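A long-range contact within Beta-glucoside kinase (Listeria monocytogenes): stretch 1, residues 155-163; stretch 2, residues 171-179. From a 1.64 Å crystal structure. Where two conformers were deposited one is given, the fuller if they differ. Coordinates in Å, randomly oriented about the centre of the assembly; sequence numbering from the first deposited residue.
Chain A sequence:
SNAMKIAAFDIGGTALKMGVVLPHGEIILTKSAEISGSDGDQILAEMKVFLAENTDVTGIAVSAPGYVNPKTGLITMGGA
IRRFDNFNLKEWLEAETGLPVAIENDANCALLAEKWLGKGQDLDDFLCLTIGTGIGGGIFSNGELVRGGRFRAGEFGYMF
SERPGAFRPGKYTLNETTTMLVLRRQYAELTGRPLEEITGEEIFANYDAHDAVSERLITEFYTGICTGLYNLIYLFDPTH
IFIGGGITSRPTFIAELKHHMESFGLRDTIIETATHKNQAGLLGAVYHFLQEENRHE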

ATOM      1  N   GLU A 155      -6.259   4.852  -3.419  1.00 15.44           N
ATOM      2  CA  GLU A 155      -6.384   5.158  -4.840  1.00 17.16           C
ATOM      3  C   GLU A 155      -5.726   4.097  -5.712  1.00 16.62           C
ATOM      4  O   GLU A 155      -4.742   4.337  -6.449  1.00 15.97           O
ATOM      5  CB  GLU A 155      -5.828   6.572  -5.149  1.00 17.60           C
ATOM      6  CG  GLU A 155      -6.708   7.720  -4.762  1.00 20.65           C
ATOM      7  CD  GLU A 155      -7.889   7.970  -5.722  1.00 25.32           C
ATOM      8  OE1 GLU A 155      -8.305   7.048  -6.466  1.00 27.50           O
ATOM      9  OE2 GLU A 155      -8.363   9.142  -5.786  1.00 30.16           O
ATOM     10  N   PHE A 156      -6.331   2.923  -5.678  1.00 16.63           N
ATOM     11  CA  PHE A 156      -5.772   1.727  -6.308  1.00 16.46           C
ATOM     12  C   PHE A 156      -5.697   1.869  -7.826  1.00 14.79           C
ATOM     13  O   PHE A 156      -4.814   1.300  -8.452  1.00 16.15           O
ATOM     14  CB  PHE A 156      -6.546   0.456  -5.977  1.00 17.60           C
ATOM     15  CG  PHE A 156      -6.520   0.010  -4.535  1.00 17.96           C
ATOM     16  CD1 PHE A 156      -5.706   0.587  -3.559  1.00 18.76           C
ATOM     17  CD2 PHE A 156      -7.278  -1.100  -4.191  1.00 18.86           C
ATOM     18  CE1 PHE A 156      -5.728   0.109  -2.242  1.00 16.63           C
ATOM     19  CE2 PHE A 156      -7.309  -1.584  -2.894  1.00 19.57           C
ATOM     20  CZ  PHE A 156      -6.510  -0.990  -1.909  1.00 17.93           C
ATOM     21  N   GLY A 157      -6.601   2.679  -8.410  1.00 14.48           N
ATOM     22  CA  GLY A 157      -6.593   2.873  -9.828  1.00 14.45           C
ATOM     23  C   GLY A 157      -5.417   3.643 -10.381  1.00 14.97           C
ATOM     24  O   GLY A 157      -5.196   3.668 -11.597  1.00 15.16           O
ATOM     25  N   TYR A 158      -4.676   4.303  -9.501  1.00 15.16           N
ATOM     26  CA  TYR A 158      -3.479   5.051  -9.912  1.00 15.70           C
ATOM     27  C   TYR A 158      -2.216   4.184  -9.938  1.00 15.35           C
ATOM     28  O   TYR A 158      -1.148   4.672 -10.324  1.00 15.92           O
ATOM     29  CB  TYR A 158      -3.267   6.264  -9.007  1.00 14.52           C
ATOM     30  CG  TYR A 158      -4.170   7.429  -9.318  1.00 15.62           C
ATOM     31  CD1 TYR A 158      -5.506   7.449  -8.934  1.00 18.85           C
ATOM     32  CD2 TYR A 158      -3.690   8.503 -10.051  1.00 17.82           C
ATOM     33  CE1 TYR A 158      -6.306   8.534  -9.252  1.00 21.79           C
ATOM     34  CE2 TYR A 158      -4.486   9.583 -10.355  1.00 21.29           C
ATOM     35  CZ  TYR A 158      -5.792   9.586  -9.959  1.00 21.81           C
ATOM     36  OH  TYR A 158      -6.582  10.687 -10.256  1.00 27.41           O
HETATM   37  N   MSE A 159      -2.314   2.892  -9.613  1.00 15.48           N
HETATM   38  CA  MSE A 159      -1.129   2.055  -9.772  1.00 14.76           C
HETATM   39  C   MSE A 159      -0.810   1.926 -11.262  1.00 13.84           C
HETATM   40  O   MSE A 159      -1.696   1.785 -12.118  1.00 14.55           O
HETATM   41  CB  MSE A 159      -1.316   0.650  -9.228  1.00 14.18           C
HETATM   42  CG  MSE A 159      -1.467   0.538  -7.679  1.00 13.60           C
HETATM   43 SE   MSE A 159      -1.511  -1.238  -7.054  0.65 15.35          SE
HETATM   44  CE  MSE A 159      -3.330  -1.613  -7.413  1.00 15.68           C
ATOM     45  N   PHE A 160       0.469   1.998 -11.561  1.00 13.36           N
ATOM     46  CA  PHE A 160       0.939   1.765 -12.935  1.00 14.04           C
ATOM     47  C   PHE A 160       0.751   0.305 -13.316  1.00 15.77           C
ATOM     48  O   PHE A 160       1.223  -0.619 -12.645  1.00 16.97           O
ATOM     49  CB  PHE A 160       2.413   2.214 -13.070  1.00 14.80           C
ATOM     50  CG  PHE A 160       2.604   3.719 -13.116  1.00 16.85           C
ATOM     51  CD1 PHE A 160       2.044   4.459 -14.104  1.00 15.77           C
ATOM     52  CD2 PHE A 160       3.350   4.369 -12.171  1.00 15.82           C
ATOM     53  CE1 PHE A 160       2.178   5.839 -14.159  1.00 15.90           C
ATOM     54  CE2 PHE A 160       3.543   5.711 -12.232  1.00 16.81           C
ATOM     55  CZ  PHE A 160       2.939   6.459 -13.209  1.00 19.07           C
ATOM     56  N   SER A 161       0.129   0.079 -14.466  1.00 14.85           N
ATOM     57  CA  SER A 161       0.056  -1.259 -15.047  1.00 15.50           C
ATOM     58  C   SER A 161       1.113  -1.518 -16.110  1.00 17.34           C
ATOM     59  O   SER A 161       1.274  -2.626 -16.559  1.00 17.57           O
ATOM     60  CB  SER A 161      -1.338  -1.459 -15.628  1.00 17.16           C
ATOM     61  OG  SER A 161      -1.645  -0.500 -16.643  1.00 18.28           O
ATOM     62  N   GLU A 162       1.888  -0.501 -16.448  1.00 17.33           N
ATOM     63  CA  GLU A 162       2.983  -0.618 -17.364  1.00 20.27           C
ATOM     64  C   GLU A 162       3.994   0.473 -17.076  1.00 18.40           C
ATOM     65  O   GLU A 162       3.718   1.385 -16.287  1.00 17.04           O
ATOM     66  CB  GLU A 162       2.540  -0.534 -18.787  1.00 23.60           C
ATOM     67  CG  GLU A 162       1.872   0.782 -19.137  1.00 21.98           C
ATOM     68  CD  GLU A 162       1.293   0.766 -20.544  1.00 27.54           C
ATOM     69  OE1 GLU A 162       2.029   1.026 -21.520  1.00 33.77           O
ATOM     70  OE2 GLU A 162       0.103   0.440 -20.670  1.00 37.93           O
ATOM     71  N   ARG A 163       5.183   0.352 -17.656  1.00 18.15           N
ATOM     72  CA  ARG A 163       6.188   1.407 -17.497  0.60 17.74           C
ATOM     73  C   ARG A 163       5.612   2.718 -18.047  1.00 17.15           C
ATOM     74  O   ARG A 163       5.120   2.772 -19.179  1.00 22.00           O
ATOM     75  CB  ARG A 163       7.459   1.096 -18.240  0.60 21.96           C
ATOM     76  CG  ARG A 163       8.508   2.178 -18.084  0.60 22.63           C
ATOM     77  CD  ARG A 163       9.357   2.348 -19.324  0.60 31.50           C
ATOM     78  NE  ARG A 163      10.189   3.547 -19.170  0.60 29.01           N
ATOM     79  CZ  ARG A 163      10.116   4.667 -19.888  0.60 23.68           C
ATOM     80  NH1 ARG A 163       9.279   4.799 -20.917  0.60 21.91           N
ATOM     81  NH2 ARG A 163      10.936   5.658 -19.592  0.60 23.97           N
ATOM     82  N   LYS A 171      -2.459   7.797 -18.049  1.00 16.91           N
ATOM     83  CA  LYS A 171      -2.709   6.938 -19.194  1.00 17.33           C
ATOM     84  C   LYS A 171      -2.112   5.529 -19.011  1.00 16.96           C
ATOM     85  O   LYS A 171      -2.482   4.614 -19.712  1.00 18.74           O
ATOM     86  CB  LYS A 171      -2.209   7.590 -20.448  1.00 21.66           C
ATOM     87  CG  LYS A 171      -3.132   8.730 -20.918  1.00 27.39           C
ATOM     88  CD  LYS A 171      -2.746   9.334 -22.259  1.00 31.28           C
ATOM     89  CE  LYS A 171      -3.850  10.161 -22.883  1.00 34.00           C
ATOM     90  NZ  LYS A 171      -3.466  10.687 -24.254  1.00 30.15           N
ATOM     91  N   TYR A 172      -1.150   5.406 -18.087  1.00 15.22           N
ATOM     92  CA  TYR A 172      -0.425   4.162 -17.834  1.00 14.68           C
ATOM     93  C   TYR A 172      -0.860   3.468 -16.529  1.00 14.52           C
ATOM     94  O   TYR A 172      -0.226   2.453 -16.067  1.00 15.72           O
ATOM     95  CB  TYR A 172       1.068   4.434 -17.836  1.00 15.47           C
ATOM     96  CG  TYR A 172       1.501   5.162 -19.050  1.00 14.94           C
ATOM     97  CD1 TYR A 172       1.653   4.515 -20.265  1.00 21.24           C
ATOM     98  CD2 TYR A 172       1.654   6.566 -19.027  1.00 16.41           C
ATOM     99  CE1 TYR A 172       2.048   5.209 -21.387  1.00 21.04           C
ATOM    100  CE2 TYR A 172       2.010   7.257 -20.176  1.00 19.07           C
ATOM    101  CZ  TYR A 172       2.158   6.576 -21.361  1.00 21.41           C
ATOM    102  OH  TYR A 172       2.585   7.258 -22.517  1.00 24.84           O
ATOM    103  N   THR A 173      -1.959   3.959 -15.985  1.00 16.25           N
ATOM    104  CA  THR A 173      -2.525   3.470 -14.714  1.00 14.28           C
ATOM    105  C   THR A 173      -3.756   2.608 -14.936  1.00 15.66           C
ATOM    106  O   THR A 173      -4.426   2.702 -15.974  1.00 15.77           O
ATOM    107  CB  THR A 173      -2.843   4.612 -13.734  1.00 15.09           C
ATOM    108  OG1 THR A 173      -3.985   5.357 -14.195  1.00 16.39           O
ATOM    109  CG2 THR A 173      -1.654   5.491 -13.520  1.00 15.68           C
ATOM    110  N   LEU A 174      -4.055   1.758 -13.957  1.00 15.01           N
ATOM    111  CA  LEU A 174      -5.219   0.827 -14.018  1.00 15.81           C
ATOM    112  C   LEU A 174      -6.496   1.564 -14.390  1.00 16.09           C
ATOM    113  O   LEU A 174      -7.286   1.046 -15.194  1.00 15.97           O
ATOM    114  CB  LEU A 174      -5.410   0.084 -12.708  1.00 14.89           C
ATOM    115  CG  LEU A 174      -4.322  -0.947 -12.327  1.00 15.62           C
ATOM    116  CD1 LEU A 174      -4.467  -1.395 -10.863  1.00 18.37           C
ATOM    117  CD2 LEU A 174      -4.303  -2.156 -13.305  1.00 17.31           C
ATOM    118  N   ASN A 175      -6.688   2.776 -13.844  1.00 14.46           N
ATOM    119  CA  ASN A 175      -7.887   3.585 -14.168  1.00 14.75           C
ATOM    120  C   ASN A 175      -8.122   3.740 -15.654  1.00 15.30           C
ATOM    121  O   ASN A 175      -9.279   3.904 -16.079  1.00 19.19           O
ATOM    122  CB  ASN A 175      -7.782   4.973 -13.555  1.00 17.42           C
ATOM    123  CG  ASN A 175      -8.229   5.018 -12.097  1.00 14.97           C
ATOM    124  OD1 ASN A 175      -9.149   4.308 -11.717  1.00 20.66           O
ATOM    125  ND2 ASN A 175      -7.637   5.916 -11.293  1.00 18.40           N
ATOM    126  N   GLU A 176      -7.030   3.867 -16.396  1.00 16.45           N
ATOM    127  CA  GLU A 176      -7.083   4.061 -17.825  1.00 19.00           C
ATOM    128  C   GLU A 176      -6.682   2.898 -18.708  1.00 18.23           C
ATOM    129  O   GLU A 176      -6.751   3.018 -19.944  1.00 21.02           O
ATOM    130  CB  GLU A 176      -6.324   5.353 -18.208  1.00 19.98           C
ATOM    131  CG  GLU A 176      -6.818   6.541 -17.398  1.00 22.81           C
ATOM    132  CD  GLU A 176      -6.296   7.905 -17.845  1.00 21.19           C
ATOM    133  OE1 GLU A 176      -6.161   8.112 -19.064  1.00 22.93           O
ATOM    134  OE2 GLU A 176      -6.065   8.775 -16.944  1.00 22.55           O
ATOM    135  N   THR A 177      -6.255   1.774 -18.121  1.00 16.55           N
ATOM    136  CA  THR A 177      -5.874   0.583 -18.904  1.00 16.64           C
ATOM    137  C   THR A 177      -6.690  -0.656 -18.613  1.00 15.33           C
ATOM    138  O   THR A 177      -6.682  -1.587 -19.417  1.00 17.37           O
ATOM    139  CB  THR A 177      -4.394   0.184 -18.599  1.00 18.26           C
ATOM    140  OG1 THR A 177      -4.243  -0.223 -17.238  1.00 18.29           O
ATOM    141  CG2 THR A 177      -3.461   1.383 -18.880  1.00 17.71           C
ATOM    142  N   THR A 178      -7.306  -0.713 -17.428  1.00 16.20           N
ATOM    143  CA  THR A 178      -7.830  -1.951 -16.887  1.00 17.12           C
ATOM    144  C   THR A 178      -9.202  -1.782 -16.205  1.00 17.94           C
ATOM    145  O   THR A 178      -9.319  -1.850 -14.974  1.00 17.89           O
ATOM    146  CB  THR A 178      -6.795  -2.595 -15.962  1.00 15.46           C
ATOM    147  OG1 THR A 178      -5.500  -2.576 -16.595  1.00 17.34           O
ATOM    148  CG2 THR A 178      -7.164  -3.994 -15.523  1.00 17.10           C
ATOM    149  N   THR A 179     -10.233  -1.511 -17.011  1.00 18.84           N
ATOM    150  CA  THR A 179     -11.591  -1.283 -16.503  1.00 20.60           C
ATOM    151  C   THR A 179     -12.570  -1.824 -17.513  1.00 18.65           C
ATOM    152  O   THR A 179     -12.219  -2.063 -18.696  1.00 18.52           O
ATOM    153  CB  THR A 179     -11.922   0.220 -16.261  1.00 19.27           C
ATOM    154  OG1 THR A 179     -12.053   0.903 -17.505  1.00 20.39           O
ATOM    155  CG2 THR A 179     -10.807   0.930 -15.403  1.00 20.06           C
TER

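Stretch 1 opens with a short 3-10 segment, Phe-156 to Tyr-158, and continues as a loop. Stretch 2 leads through Tyr-172 and Thr-173 into a short helix, Leu-174 to Thr-177, with Thr-173 at the N-cap position. The backbones meet where the loop of stretch 1 runs past the start of this helix. Phe-160 and Thr-173 form a single beta bridge. Two hydrogen bonds frame it: Leu-174 N donates to Met-159 O at 3.0 Å, and Ser-161 N donates to Tyr-172 O at 2.9 Å. CA-H...O contacts accompany them, from Thr-173 CA to Met-159 O at 3.2 Å and from Phe-160 CA to Tyr-172 O at 3.4 Å. Each of these two carbonyl oxygens therefore receives an amide and a CA hydrogen from the other stretch.

A third backbone bond lies at the helix start. Asn-175 N donates to Gly-157 O at 2.8 Å, with an angle of 160° at the hydrogen. The first amides of a helix have no partner in the preceding turn, and here stretch 1 supplies carbonyls to Leu-174 and Asn-175. Gly-157 O also lies 3.2 Å from Leu-174 N, but the angle is too poor for a hydrogen bond. Gly-157 sits tightly against the helix. An ideal CB on Gly-157 would fall 2.1 Å from Asn-175 OD1, a clash, so the lack of a side chain permits this close approach.

Polar side chains gather around Ser-161, whose CA-to-CB bond points toward stretch 2. Ser-161 OG is hydrogen-bonded to Thr-177 OG1 at 2.7 Å, and either hydroxyl could be the donor. The CA-to-CB bond of Thr-177 also points toward stretch 1. Thr-177 OG1 lies 2.7 Å from Thr-178 OG1 in a further hydrogen bond, so three hydroxyls form a linked group. The link ties the loop to Thr-177, the last residue of the helix.

Apolar contacts lie beside these bonds. Leu-174 packs against Met-159, a selenomethionine, with Met-159 CE 3.6 Å from Leu-174 CD1. Leu-174 CD2 lies 3.8 Å from Ser-161 CB. The leucine thus contacts the carbon side of a residue whose oxygen is engaged in hydrogen bonding. Phe-160 CD1 approaches Tyr-172 CB at 3.9 Å and Thr-173 CG2 at the same distance. The Phe-160 ring meets Tyr-172 O with its edge, where the ring hydrogens lie.

Tyr-172 loses more surface to the other stretch than any other residue here. Glu-162 OE1 lies at its ring edge, 3.7 Å from Tyr-172 CD1. This places carboxylate oxygen near the weakly positive rim of the ring. Near the start of the helix, Tyr-158 CD1 comes within 3.5 Å of Asn-175 ND2. The contact buries 611 Å², both sides summed, with the backbone bonds fixing the register and side-chain contacts adding to them.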